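Long-range contacts in KLLA0F20702p (Kluyveromyces lactis, PDB 5Y5A), which probably serves as the Est1 subunit of telomerase, helping to recruit the enzyme to telomeres through its interaction with Cdc13: residues R241-T246 and Y256-S261; K249-A254 and M313-L318; K289-L294 and N333-R338. All blocks are in the same frame, centred on the assembly; numbering follows the deposited sequence.

Contact 1 (R241-T246 and Y256-S261); sequences RGICYT and YQFVRS
Gln257 turns sharply at chi2 (-73°), which turns its CD toward the Arg241 side chain, while the bend of Arg241 at chi3 turns its NE toward the amide oxygen of Gln257. The two side chains meet between antiparallel neighbours of a helical hairpin, 241-246 against 256-261, whose segment axes approach to 8.7 Å at 163°. Such tight antiparallel helix pairs are consistent with the TPR clan, to which the Est1 families of this N-terminal portion of the protein belong. Arg241 NE donates to Gln257 OE1 over 2.9 Å, with an N-H...O angle of 151°. The donor stands well above the amide plane of Gln257, and guanidinium and amide planes are perpendicular. The other two guanidinium nitrogens turn to helix 218-230, where NH2 forms a salt bridge with Asp225 and NH1 a hydrogen bond with Ser228; with NE spent on Gln257, three partners fix the rotation of this buried charge. The aliphatic part of Gln257 packs on the 241-246 helix. Its CB rests 3.6 Å from Gly242 CA, and its CG meets the edge of the Tyr245 ring 4.0 Å from CD2. Gly242 is where the two backbones come nearest, its CA lying 4.9 Å from the CA of Gln257. A beta carbon on Gly242 would run into Phe258 CE1, so the bare backbone is what lets the helices pack this closely. The Phe258 ring takes the place a side chain would need, with CE1 3.8 Å from Gly242 C and 4.4 Å from Ile243 CG1. One turn on, at the far tip of the ring, Phe258 CZ ends 3.9 Å from the methyl Thr246 CG2.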
ATOM      1  N   ARG A 241       7.123  -4.886  -2.624  1.00 51.27           N
ATOM      2  CA  ARG A 241       7.633  -3.530  -2.462  1.00 47.22           C
ATOM      3  C   ARG A 241       8.214  -3.335  -1.066  1.00 46.28           C
ATOM      4  O   ARG A 241       9.284  -2.749  -0.893  1.00 45.17           O
ATOM      5  CB  ARG A 241       6.531  -2.506  -2.705  1.00 46.60           C
ATOM      6  CG  ARG A 241       6.657  -1.785  -4.017  1.00 56.28           C
ATOM      7  CD  ARG A 241       6.068  -0.407  -3.912  1.00 52.54           C
ATOM      8  NE  ARG A 241       4.648  -0.496  -3.625  1.00 57.74           N
ATOM      9  CZ  ARG A 241       3.722  -0.695  -4.553  1.00 64.89           C
ATOM     10  NH1 ARG A 241       2.444  -0.766  -4.209  1.00 66.39           N
ATOM     11  NH2 ARG A 241       4.077  -0.821  -5.829  1.00 60.98           N
ATOM     12  N   GLY A 242       7.486  -3.827  -0.071  1.00 42.24           N
ATOM     13  CA  GLY A 242       7.928  -3.738   1.308  1.00 41.98           C
ATOM     14  C   GLY A 242       9.218  -4.494   1.522  1.00 37.05           C
ATOM     15  O   GLY A 242      10.058  -4.093   2.327  1.00 41.70           O
ATOM     16  N   ILE A 243       9.381  -5.600   0.802  1.00 40.05           N
ATOM     17  CA  ILE A 243      10.596  -6.384   0.928  1.00 41.61           C
ATOM     18  C   ILE A 243      11.773  -5.566   0.410  1.00 45.45           C
ATOM     19  O   ILE A 243      12.838  -5.558   1.027  1.00 47.39           O
ATOM     20  CB  ILE A 243      10.494  -7.736   0.200  1.00 43.76           C
ATOM     21  CG1 ILE A 243       9.460  -8.620   0.903  1.00 50.35           C
ATOM     22  CG2 ILE A 243      11.834  -8.455   0.216  1.00 47.75           C
ATOM     23  CD1 ILE A 243       9.199  -9.937   0.216  1.00 57.97           C
ATOM     24  N   CYS A 244      11.578  -4.849  -0.694  1.00 45.00           N
ATOM     25  CA  CYS A 244      12.612  -3.930  -1.163  1.00 47.29           C
ATOM     26  C   CYS A 244      12.981  -2.927  -0.065  1.00 48.61           C
ATOM     27  O   CYS A 244      14.150  -2.682   0.170  1.00 52.34           O
ATOM     28  CB  CYS A 244      12.160  -3.179  -2.422  1.00 48.49           C
ATOM     29  SG  CYS A 244      11.876  -4.191  -3.892  1.00 51.56           S
ATOM     30  N   TYR A 245      11.987  -2.364   0.622  1.00 45.32           N
ATOM     31  CA  TYR A 245      12.277  -1.334   1.616  1.00 42.38           C
ATOM     32  C   TYR A 245      12.986  -1.887   2.853  1.00 46.22           C
ATOM     33  O   TYR A 245      13.693  -1.149   3.544  1.00 49.89           O
ATOM     34  CB  TYR A 245      10.992  -0.594   2.023  1.00 44.24           C
ATOM     35  CG  TYR A 245      10.436   0.280   0.916  1.00 45.92           C
ATOM     36  CD1 TYR A 245      11.211   1.283   0.335  1.00 50.61           C
ATOM     37  CD2 TYR A 245       9.144   0.100   0.447  1.00 46.63           C
ATOM     38  CE1 TYR A 245      10.705   2.078  -0.687  1.00 58.15           C
ATOM     39  CE2 TYR A 245       8.628   0.885  -0.566  1.00 53.15           C
ATOM     40  CZ  TYR A 245       9.407   1.871  -1.133  1.00 61.77           C
ATOM     41  OH  TYR A 245       8.873   2.646  -2.140  1.00 62.37           O
ATOM     42  N   THR A 246      12.831  -3.179   3.129  1.00 45.61           N
ATOM     43  CA  THR A 246      13.596  -3.783   4.220  1.00 49.31           C
ATOM     44  C   THR A 246      15.102  -3.749   3.926  1.00 52.92           C
ATOM     45  O   THR A 246      15.913  -3.661   4.847  1.00 54.60           O
ATOM     46  CB  THR A 246      13.184  -5.246   4.504  1.00 42.29           C
ATOM     47  OG1 THR A 246      13.372  -6.052   3.333  1.00 45.36           O
ATOM     48  CG2 THR A 246      11.736  -5.320   4.942  1.00 32.06           C
ATOM     49  N   TYR A 256       4.298  -0.118   6.286  1.00 39.34           N
ATOM     50  CA  TYR A 256       3.164   0.425   5.550  1.00 39.83           C
ATOM     51  C   TYR A 256       2.787  -0.476   4.370  1.00 34.78           C
ATOM     52  O   TYR A 256       1.619  -0.812   4.182  1.00 37.05           O
ATOM     53  CB  TYR A 256       3.469   1.847   5.065  1.00 38.50           C
ATOM     54  CG  TYR A 256       2.456   2.363   4.073  1.00 42.14           C
ATOM     55  CD1 TYR A 256       1.146   2.634   4.459  1.00 40.52           C
ATOM     56  CD2 TYR A 256       2.804   2.565   2.745  1.00 47.54           C
ATOM     57  CE1 TYR A 256       0.214   3.096   3.544  1.00 43.19           C
ATOM     58  CE2 TYR A 256       1.883   3.029   1.827  1.00 42.56           C
ATOM     59  CZ  TYR A 256       0.595   3.291   2.227  1.00 47.81           C
ATOM     60  OH  TYR A 256      -0.306   3.750   1.295  1.00 54.12           O
ATOM     61  N   GLN A 257       3.784  -0.878   3.590  1.00 37.82           N
ATOM     62  CA  GLN A 257       3.552  -1.767   2.458  1.00 37.23           C
ATOM     63  C   GLN A 257       3.034  -3.127   2.924  1.00 39.52           C
ATOM     64  O   GLN A 257       2.169  -3.727   2.278  1.00 37.47           O
ATOM     65  CB  GLN A 257       4.835  -1.927   1.644  1.00 33.01           C
ATOM     66  CG  GLN A 257       5.271  -0.644   0.939  1.00 41.38           C
ATOM     67  CD  GLN A 257       4.391  -0.296  -0.257  1.00 47.11           C
ATOM     68  OE1 GLN A 257       3.880  -1.179  -0.953  1.00 47.80           O
ATOM     69  NE2 GLN A 257       4.215   0.991  -0.499  1.00 49.47           N
ATOM     70  N   PHE A 258       3.560  -3.612   4.045  1.00 36.60           N
ATOM     71  CA  PHE A 258       3.064  -4.866   4.615  1.00 40.84           C
ATOM     72  C   PHE A 258       1.593  -4.747   5.019  1.00 40.01           C
ATOM     73  O   PHE A 258       0.820  -5.689   4.854  1.00 39.28           O
ATOM     74  CB  PHE A 258       3.907  -5.298   5.825  1.00 43.65           C
ATOM     75  CG  PHE A 258       5.329  -5.677   5.477  1.00 47.17           C
ATOM     76  CD1 PHE A 258       5.667  -6.059   4.183  1.00 39.10           C
ATOM     77  CD2 PHE A 258       6.328  -5.646   6.443  1.00 49.90           C
ATOM     78  CE1 PHE A 258       6.980  -6.413   3.858  1.00 45.09           C
ATOM     79  CE2 PHE A 258       7.641  -5.995   6.126  1.00 47.48           C
ATOM     80  CZ  PHE A 258       7.966  -6.376   4.829  1.00 46.35           C
ATOM     81  N   VAL A 259       1.213  -3.590   5.552  1.00 39.52           N
ATOM     82  CA  VAL A 259      -0.169  -3.365   5.961  1.00 31.90           C
ATOM     83  C   VAL A 259      -1.069  -3.302   4.734  1.00 35.60           C
ATOM     84  O   VAL A 259      -2.135  -3.898   4.716  1.00 41.14           O
ATOM     85  CB  VAL A 259      -0.312  -2.071   6.784  1.00 36.44           C
ATOM     86  CG1 VAL A 259      -1.776  -1.677   6.910  1.00 36.17           C
ATOM     87  CG2 VAL A 259       0.311  -2.262   8.163  1.00 34.66           C
ATOM     88  N   ARG A 260      -0.623  -2.594   3.696  1.00 40.26           N
ATOM     89  CA  ARG A 260      -1.380  -2.533   2.445  1.00 40.46           C
ATOM     90  C   ARG A 260      -1.573  -3.932   1.835  1.00 43.09           C
ATOM     91  O   ARG A 260      -2.571  -4.195   1.165  1.00 40.40           O
ATOM     92  CB  ARG A 260      -0.685  -1.620   1.430  1.00 37.12           C
ATOM     93  CG  ARG A 260      -0.626  -0.130   1.810  1.00 38.00           C
ATOM     94  CD  ARG A 260      -2.017   0.504   1.896  1.00 35.59           C
ATOM     95  NE  ARG A 260      -2.824   0.256   0.706  1.00 39.97           N
ATOM     96  CZ  ARG A 260      -2.857   1.050  -0.363  1.00 44.72           C
ATOM     97  NH1 ARG A 260      -2.118   2.152  -0.400  1.00 37.79           N
ATOM     98  NH2 ARG A 260      -3.635   0.741  -1.398  1.00 40.26           N
ATOM     99  N   SER A 261      -0.611  -4.819   2.070  1.00 39.94           N
ATOM    100  CA  SER A 261      -0.619  -6.128   1.436  1.00 46.91           C
ATOM    101  C   SER A 261      -1.567  -7.059   2.171  1.00 45.79           C
ATOM    102  O   SER A 261      -2.032  -8.046   1.615  1.00 42.47           O
ATOM    103  CB  SER A 261       0.789  -6.729   1.406  1.00 44.48           C
ATOM    104  OG  SER A 261       1.079  -7.372   2.634  1.00 41.27           O
TER

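Contact 2 (K249-A254 and M313-L318); sequences KNFGNA and MEFYIL
Glu314 OE2 is gripped at the start of helix 251-263 by two backbone amides: Asn253 N donates to it over 3.1 Å at 166°, and Gly252 N adds a weak, bent bond. The Asn253 donor comes from above the carboxylate plane. OE1 receives a weak bond from Asn250 ND2 at 3.4 Å, the amide lying nearly coplanar with the carboxylate. The Asn253 amide stacks on the carboxylate instead, and its OD1 is taken up by Gln363 of helix 339-379. In Glu314, chi1 sets CG anti to the backbone N (-177°), 3.5 Å from Gly252 CA, and the chain beyond it runs extended to the carboxylate; a beta carbon on that glycine would clash with Glu314 CG. An alanine in place of Glu314 would probably leave the amides of Gly252 and Asn253 without their acceptor and Asn250 ND2 without its partner.

Beside the polar cluster, Phe315 meets Phe251 rim to rim, CE2 to CD2 at 3.6 Å, while Phe315 CZ points in its ring plane at Lys249 O, 3.3 Å away. Leu318 CD1 adds an apolar contact, 3.8 Å from Gly252 CA. Asn250 occupies the N-cap position but makes no capping bond with its side chain, and its OD1 goes back to Thr248. The negative group at the amino end is likely to be steadied by the helix dipole, and the contact is a helix N-terminus whose first-turn amides donate to the carboxylate of a glutamate from another helix, just after the Schellman motif at Lys249.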
ATOM      1  N   LYS A 249      16.554  -0.474   4.668  1.00 44.59           N
ATOM      2  CA  LYS A 249      16.202  -0.178   6.051  1.00 44.81           C
ATOM      3  C   LYS A 249      15.204   0.975   6.165  1.00 47.80           C
ATOM      4  O   LYS A 249      15.265   1.766   7.107  1.00 50.69           O
ATOM      5  CB  LYS A 249      17.461   0.127   6.871  1.00 49.44           C
ATOM      6  CG  LYS A 249      18.346  -1.094   7.124  1.00 52.33           C
ATOM      7  CD  LYS A 249      19.703  -0.665   7.646  1.00 54.31           C
ATOM      8  CE  LYS A 249      20.454  -1.808   8.286  1.00 67.03           C
ATOM      9  NZ  LYS A 249      21.776  -1.335   8.811  1.00 71.49           N
ATOM     10  N   ASN A 250      14.289   1.075   5.206  1.00 46.40           N
ATOM     11  CA  ASN A 250      13.138   1.958   5.370  1.00 43.89           C
ATOM     12  C   ASN A 250      11.992   1.155   5.969  1.00 44.56           C
ATOM     13  O   ASN A 250      11.046   0.770   5.276  1.00 43.78           O
ATOM     14  CB  ASN A 250      12.727   2.595   4.044  1.00 50.14           C
ATOM     15  CG  ASN A 250      13.762   3.575   3.529  1.00 54.37           C
ATOM     16  OD1 ASN A 250      14.536   3.263   2.623  1.00 53.38           O
ATOM     17  ND2 ASN A 250      13.788   4.763   4.118  1.00 57.51           N
ATOM     18  N   PHE A 251      12.095   0.898   7.270  1.00 40.76           N
ATOM     19  CA  PHE A 251      11.200  -0.046   7.919  1.00 46.52           C
ATOM     20  C   PHE A 251       9.793   0.506   8.098  1.00 41.19           C
ATOM     21  O   PHE A 251       8.844  -0.260   8.170  1.00 42.50           O
ATOM     22  CB  PHE A 251      11.786  -0.488   9.262  1.00 41.01           C
ATOM     23  CG  PHE A 251      13.049  -1.279   9.122  1.00 41.96           C
ATOM     24  CD1 PHE A 251      13.061  -2.458   8.382  1.00 42.90           C
ATOM     25  CD2 PHE A 251      14.229  -0.845   9.709  1.00 42.28           C
ATOM     26  CE1 PHE A 251      14.221  -3.192   8.233  1.00 48.25           C
ATOM     27  CE2 PHE A 251      15.399  -1.578   9.569  1.00 50.04           C
ATOM     28  CZ  PHE A 251      15.393  -2.755   8.826  1.00 51.02           C
ATOM     29  N   GLY A 252       9.648   1.825   8.159  1.00 42.01           N
ATOM     30  CA  GLY A 252       8.315   2.405   8.196  1.00 38.90           C
ATOM     31  C   GLY A 252       7.612   2.237   6.858  1.00 36.44           C
ATOM     32  O   GLY A 252       6.439   1.883   6.810  1.00 41.19           O
ATOM     33  N   ASN A 253       8.333   2.499   5.767  1.00 40.48           N
ATOM     34  CA  ASN A 253       7.836   2.205   4.426  1.00 39.63           C
ATOM     35  C   ASN A 253       7.495   0.714   4.306  1.00 40.86           C
ATOM     36  O   ASN A 253       6.507   0.344   3.673  1.00 43.48           O
ATOM     37  CB  ASN A 253       8.867   2.589   3.350  1.00 40.18           C
ATOM     38  CG  ASN A 253       9.144   4.101   3.280  1.00 50.14           C
ATOM     39  OD1 ASN A 253       8.576   4.901   4.028  1.00 47.03           O
ATOM     40  ND2 ASN A 253      10.045   4.485   2.380  1.00 51.67           N
ATOM     41  N   ALA A 254       8.311  -0.139   4.923  1.00 36.38           N
ATOM     42  CA  ALA A 254       8.101  -1.588   4.847  1.00 42.06           C
ATOM     43  C   ALA A 254       6.822  -1.993   5.569  1.00 43.63           C
ATOM     44  O   ALA A 254       5.973  -2.711   5.019  1.00 41.40           O
ATOM     45  CB  ALA A 254       9.319  -2.348   5.425  1.00 34.61           C
ATOM     46  N   MET A 313       9.825  10.568  11.769  1.00 46.67           N
ATOM     47  CA  MET A 313       8.404  10.405  11.473  1.00 45.15           C
ATOM     48  C   MET A 313       8.123   9.044  10.852  1.00 44.07           C
ATOM     49  O   MET A 313       7.066   8.472  11.082  1.00 47.28           O
ATOM     50  CB  MET A 313       7.910  11.526  10.569  1.00 51.36           C
ATOM     51  CG  MET A 313       8.046  12.894  11.215  1.00 54.95           C
ATOM     52  SD  MET A 313       7.306  14.196  10.236  1.00 61.95           S
ATOM     53  CE  MET A 313       8.438  15.542  10.582  1.00 54.40           C
ATOM     54  N   GLU A 314       9.076   8.510  10.093  1.00 40.32           N
ATOM     55  CA  GLU A 314       8.913   7.172   9.534  1.00 42.42           C
ATOM     56  C   GLU A 314       9.024   6.089  10.617  1.00 42.61           C
ATOM     57  O   GLU A 314       8.319   5.097  10.581  1.00 47.56           O
ATOM     58  CB  GLU A 314       9.949   6.907   8.440  1.00 47.22           C
ATOM     59  CG  GLU A 314       9.756   5.557   7.785  1.00 48.12           C
ATOM     60  CD  GLU A 314      10.916   5.149   6.903  1.00 48.20           C
ATOM     61  OE1 GLU A 314      11.723   6.021   6.552  1.00 50.76           O
ATOM     62  OE2 GLU A 314      11.013   3.952   6.559  1.00 50.31           O
ATOM     63  N   PHE A 315       9.908   6.287  11.584  1.00 46.05           N
ATOM     64  CA  PHE A 315      10.212   5.226  12.529  1.00 44.16           C
ATOM     65  C   PHE A 315       9.491   5.293  13.867  1.00 42.10           C
ATOM     66  O   PHE A 315       9.132   4.258  14.412  1.00 45.13           O
ATOM     67  CB  PHE A 315      11.716   5.190  12.788  1.00 38.78           C
ATOM     68  CG  PHE A 315      12.489   4.502  11.713  1.00 37.51           C
ATOM     69  CD1 PHE A 315      12.825   5.165  10.544  1.00 37.74           C
ATOM     70  CD2 PHE A 315      12.869   3.181  11.860  1.00 40.59           C
ATOM     71  CE1 PHE A 315      13.534   4.527   9.550  1.00 46.35           C
ATOM     72  CE2 PHE A 315      13.581   2.539  10.868  1.00 45.60           C
ATOM     73  CZ  PHE A 315      13.917   3.213   9.712  1.00 47.58           C
ATOM     74  N   TYR A 316       9.295   6.486  14.414  1.00 42.63           N
ATOM     75  CA  TYR A 316       8.871   6.576  15.805  1.00 42.28           C
ATOM     76  C   TYR A 316       7.408   6.224  15.994  1.00 43.51           C
ATOM     77  O   TYR A 316       6.960   6.047  17.120  1.00 44.79           O
ATOM     78  CB  TYR A 316       9.163   7.966  16.384  1.00 45.44           C
ATOM     79  CG  TYR A 316      10.606   8.115  16.832  1.00 46.10           C
ATOM     80  CD1 TYR A 316      11.588   7.289  16.316  1.00 46.35           C
ATOM     81  CD2 TYR A 316      10.983   9.060  17.785  1.00 49.44           C
ATOM     82  CE1 TYR A 316      12.899   7.400  16.704  1.00 45.72           C
ATOM     83  CE2 TYR A 316      12.318   9.178  18.190  1.00 46.04           C
ATOM     84  CZ  TYR A 316      13.266   8.339  17.639  1.00 45.72           C
ATOM     85  OH  TYR A 316      14.599   8.421  18.006  1.00 44.61           O
ATOM     86  N   ILE A 317       6.660   6.095  14.904  1.00 37.45           N
ATOM     87  CA  ILE A 317       5.286   5.649  15.036  1.00 33.84           C
ATOM     88  C   ILE A 317       5.251   4.123  15.184  1.00 38.34           C
ATOM     89  O   ILE A 317       4.266   3.561  15.645  1.00 43.81           O
ATOM     90  CB  ILE A 317       4.409   6.088  13.828  1.00 36.55           C
ATOM     91  CG1 ILE A 317       2.918   5.991  14.180  1.00 35.23           C
ATOM     92  CG2 ILE A 317       4.758   5.284  12.578  1.00 35.51           C
ATOM     93  CD1 ILE A 317       1.972   6.320  13.022  1.00 41.79           C
ATOM     94  N   LEU A 318       6.310   3.465  14.777  1.00 37.74           N
ATOM     95  CA  LEU A 318       6.375   2.030  14.812  1.00 37.30           C
ATOM     96  C   LEU A 318       6.281   1.423  16.182  1.00 41.12           C
ATOM     97  O   LEU A 318       5.481   0.560  16.384  1.00 45.49           O
ATOM     98  CB  LEU A 318       7.558   1.524  14.031  1.00 38.09           C
ATOM     99  CG  LEU A 318       7.531   1.906  12.569  1.00 38.34           C
ATOM    100  CD1 LEU A 318       8.756   1.425  11.854  1.00 36.84           C
ATOM    101  CD2 LEU A 318       6.307   1.374  11.883  1.00 38.43           C
TER

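Contact 3 (K289-L294 and N333-R338); sequences KLLNSL and NRHSDR
His335 reaches helix 285-298 with its NE2, which donates to the backbone carbonyl Leu291 O over 3.2 Å, in the carbonyl plane and on a lone pair. The imidazole is held on two more fronts. Leu294 CB lies over one face, 3.8 Å from the ring centroid and 22° off its normal, a CH-pi contact, while Leu291 CG lies in plane at the edge, 3.8 Å from CD2. Arg334 also packs on Leu291: CB of the leucine sits over a face of the guanidinium, 3.4 Å from NH2. The same NH2 is 3.0 Å from Asn292 OD1 at the guanidinium edge. Its firm partner, however, is Asp295 one turn further along the helix, with which it forms a salt bridge. Arg334 CG takes the crowded position between the backbone N and the carbonyl carbon (chi1 59°), and from there the chain runs extended as far as NE. Leu291 CD2 also touches Asn333 CB.

A second shell sets these groups in place. Asn333 OD1 accepts from His335 N at 2.6 Å, an Asx turn inside the type I beta turn from Asn333 to Ser336, and Asn333 ND2 is anchored on Thr329 O. At the other ring nitrogen, Arg338 NH1 donates to His335 ND1 over 3.1 Å and also to a water, 2.9 Å away, that gives its own hydrogen to Leu294 O. Arg338 NH2 goes on to a salt bridge with Glu301. With ND1 accepting from an arginine and NE2 donating to a carbonyl, His335 is probably neutral with its proton on NE2, although a weak bond from NE2 to Asp295 places a carboxylate nearby.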
ATOM      1  N   LYS A 289      16.477  -5.793  13.490  1.00 52.28           N
ATOM      2  CA  LYS A 289      16.994  -4.704  12.679  1.00 50.79           C
ATOM      3  C   LYS A 289      16.309  -3.392  13.022  1.00 47.71           C
ATOM      4  O   LYS A 289      16.961  -2.352  13.092  1.00 53.08           O
ATOM      5  CB  LYS A 289      16.823  -5.018  11.197  1.00 48.31           C
ATOM      6  CG  LYS A 289      17.780  -6.085  10.707  1.00 47.42           C
ATOM      7  CD  LYS A 289      17.507  -6.444   9.266  1.00 47.60           C
ATOM      8  CE  LYS A 289      18.553  -7.412   8.757  1.00 54.10           C
ATOM      9  NZ  LYS A 289      18.247  -7.808   7.362  1.00 60.92           N
ATOM     10  N   LEU A 290      14.995  -3.445  13.240  1.00 39.06           N
ATOM     11  CA  LEU A 290      14.240  -2.264  13.645  1.00 35.30           C
ATOM     12  C   LEU A 290      14.838  -1.673  14.911  1.00 45.55           C
ATOM     13  O   LEU A 290      15.006  -0.458  15.028  1.00 53.46           O
ATOM     14  CB  LEU A 290      12.760  -2.602  13.870  1.00 41.95           C
ATOM     15  CG  LEU A 290      11.889  -1.503  14.496  1.00 40.31           C
ATOM     16  CD1 LEU A 290      11.914  -0.204  13.664  1.00 34.89           C
ATOM     17  CD2 LEU A 290      10.460  -2.001  14.663  1.00 35.51           C
ATOM     18  N   LEU A 291      15.165  -2.538  15.858  1.00 42.59           N
ATOM     19  CA  LEU A 291      15.732  -2.081  17.120  1.00 50.12           C
ATOM     20  C   LEU A 291      17.104  -1.421  16.913  1.00 54.00           C
ATOM     21  O   LEU A 291      17.438  -0.449  17.591  1.00 54.68           O
ATOM     22  CB  LEU A 291      15.821  -3.248  18.110  1.00 46.88           C
ATOM     23  CG  LEU A 291      14.628  -3.291  19.076  1.00 51.17           C
ATOM     24  CD1 LEU A 291      13.305  -3.217  18.332  1.00 52.60           C
ATOM     25  CD2 LEU A 291      14.666  -4.510  19.985  1.00 48.53           C
ATOM     26  N   ASN A 292      17.878  -1.937  15.961  1.00 42.48           N
ATOM     27  CA  ASN A 292      19.159  -1.331  15.610  1.00 53.16           C
ATOM     28  C   ASN A 292      18.984   0.060  15.013  1.00 56.92           C
ATOM     29  O   ASN A 292      19.748   0.974  15.328  1.00 54.26           O
ATOM     30  CB  ASN A 292      19.926  -2.224  14.641  1.00 49.22           C
ATOM     31  CG  ASN A 292      20.457  -3.474  15.306  1.00 53.95           C
ATOM     32  OD1 ASN A 292      20.565  -3.536  16.530  1.00 57.40           O
ATOM     33  ND2 ASN A 292      20.807  -4.472  14.503  1.00 50.90           N
ATOM     34  N   SER A 293      17.979   0.209  14.156  1.00 46.47           N
ATOM     35  CA  SER A 293      17.637   1.498  13.577  1.00 49.41           C
ATOM     36  C   SER A 293      17.231   2.488  14.658  1.00 48.41           C
ATOM     37  O   SER A 293      17.652   3.644  14.643  1.00 54.51           O
ATOM     38  CB  SER A 293      16.499   1.352  12.562  1.00 50.11           C
ATOM     39  OG  SER A 293      16.962   0.765  11.367  1.00 46.55           O
ATOM     40  N   LEU A 294      16.407   2.030  15.594  1.00 44.53           N
ATOM     41  CA  LEU A 294      16.000   2.873  16.697  1.00 42.84           C
ATOM     42  C   LEU A 294      17.231   3.280  17.525  1.00 48.10           C
ATOM     43  O   LEU A 294      17.279   4.393  18.043  1.00 52.68           O
ATOM     44  CB  LEU A 294      14.940   2.165  17.551  1.00 39.74           C
ATOM     45  CG  LEU A 294      13.622   1.908  16.806  1.00 41.97           C
ATOM     46  CD1 LEU A 294      12.680   1.004  17.591  1.00 38.69           C
ATOM     47  CD2 LEU A 294      12.912   3.223  16.448  1.00 39.78           C
ATOM     48  N   ASN A 333      11.987  -5.153  25.594  1.00 61.70           N
ATOM     49  CA  ASN A 333      13.212  -4.823  24.871  1.00 55.44           C
ATOM     50  C   ASN A 333      13.868  -3.549  25.389  1.00 51.54           C
ATOM     51  O   ASN A 333      13.302  -2.837  26.219  1.00 54.92           O
ATOM     52  CB  ASN A 333      12.944  -4.718  23.361  1.00 59.60           C
ATOM     53  CG  ASN A 333      12.127  -3.500  22.983  1.00 63.22           C
ATOM     54  OD1 ASN A 333      12.620  -2.375  23.029  1.00 64.24           O
ATOM     55  ND2 ASN A 333      10.879  -3.722  22.570  1.00 63.16           N
ATOM     56  N   ARG A 334      15.068  -3.272  24.891  1.00 50.77           N
ATOM     57  CA  ARG A 334      15.878  -2.155  25.376  1.00 59.43           C
ATOM     58  C   ARG A 334      15.244  -0.784  25.120  1.00 58.51           C
ATOM     59  O   ARG A 334      15.636   0.203  25.735  1.00 56.47           O
ATOM     60  CB  ARG A 334      17.277  -2.207  24.748  1.00 57.54           C
ATOM     61  CG  ARG A 334      17.313  -2.151  23.217  1.00 54.00           C
ATOM     62  CD  ARG A 334      18.714  -2.479  22.753  1.00 55.47           C
ATOM     63  NE  ARG A 334      18.936  -2.301  21.323  1.00 53.15           N
ATOM     64  CZ  ARG A 334      18.837  -3.273  20.422  1.00 55.52           C
ATOM     65  NH1 ARG A 334      18.482  -4.495  20.798  1.00 54.30           N
ATOM     66  NH2 ARG A 334      19.082  -3.020  19.143  1.00 55.07           N
ATOM     67  N   HIS A 335      14.258  -0.733  24.228  1.00 54.28           N
ATOM     68  CA  HIS A 335      13.567   0.515  23.922  1.00 53.93           C
ATOM     69  C   HIS A 335      12.216   0.611  24.623  1.00 57.09           C
ATOM     70  O   HIS A 335      11.489   1.588  24.446  1.00 57.76           O
ATOM     71  CB  HIS A 335      13.365   0.661  22.411  1.00 50.83           C
ATOM     72  CG  HIS A 335      14.639   0.829  21.643  1.00 52.51           C
ATOM     73  ND1 HIS A 335      15.390   1.983  21.695  1.00 54.14           N
ATOM     74  CD2 HIS A 335      15.290  -0.008  20.800  1.00 52.93           C
ATOM     75  CE1 HIS A 335      16.452   1.849  20.919  1.00 49.81           C
ATOM     76  NE2 HIS A 335      16.415   0.651  20.364  1.00 51.97           N
ATOM     77  N   SER A 336      11.888  -0.402  25.419  1.00 52.69           N
ATOM     78  CA  SER A 336      10.571  -0.495  26.037  1.00 47.89           C
ATOM     79  C   SER A 336      10.258   0.692  26.928  1.00 50.31           C
ATOM     80  O   SER A 336       9.136   1.182  26.925  1.00 64.64           O
ATOM     81  CB  SER A 336      10.448  -1.790  26.845  1.00 58.62           C
ATOM     82  OG  SER A 336      10.503  -2.928  25.999  1.00 60.61           O
ATOM     83  N   ASP A 337      11.242   1.171  27.680  1.00 53.30           N
ATOM     84  CA  ASP A 337      10.993   2.296  28.578  1.00 59.51           C
ATOM     85  C   ASP A 337      11.035   3.653  27.863  1.00 56.71           C
ATOM     86  O   ASP A 337      10.956   4.699  28.500  1.00 58.92           O
ATOM     87  CB  ASP A 337      11.998   2.284  29.735  1.00 71.43           C
ATOM     88  CG  ASP A 337      13.436   2.340  29.260  1.00 81.95           C
ATOM     89  OD1 ASP A 337      13.723   1.820  28.160  1.00 88.11           O
ATOM     90  OD2 ASP A 337      14.280   2.901  29.989  1.00 83.23           O
ATOM     91  N   ARG A 338      11.144   3.642  26.541  1.00 54.18           N
ATOM     92  CA  ARG A 338      11.193   4.890  25.787  1.00 54.29           C
ATOM     93  C   ARG A 338       9.906   5.154  25.003  1.00 53.49           C
ATOM     94  O   ARG A 338       9.887   6.007  24.111  1.00 55.37           O
ATOM     95  CB  ARG A 338      12.392   4.887  24.823  1.00 55.90           C
ATOM     96  CG  ARG A 338      13.755   4.866  25.503  1.00 58.37           C
ATOM     97  CD  ARG A 338      14.909   4.844  24.484  1.00 62.72           C
ATOM     98  NE  ARG A 338      15.011   6.095  23.732  1.00 59.57           N
ATOM     99  CZ  ARG A 338      15.138   6.170  22.409  1.00 54.43           C
ATOM    100  NH1 ARG A 338      15.185   5.066  21.672  1.00 46.65           N
ATOM    101  NH2 ARG A 338      15.216   7.355  21.823  1.00 53.96           N
TER
HETATM  102  O   HOH W   1      15.454   5.860  18.881  1.00 41.47           O

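Overall arrangement
Following the chain from the N terminus, contact 1 closes first, pairing helix 235-247 with helix 251-263, nine residues lying between its segments. Residues 249-254 fall between those segments, so contact 2 crosses contact 1; its partner 313-318 lies 58 residues further on, closing a much longer loop. Segment 289-294 falls inside this loop and pairs with 333-338 beyond it, so contact 3 crosses contact 2 while following contact 1 in series. Contacts 1 and 2 share helix 251-263 and touch at Tyr245 and Asn253; contacts 2 and 3 touch where Phe251 and Phe315 meet Ser293. Together they tie successive helices of this region to one another and to the loop leading into helix 339-379.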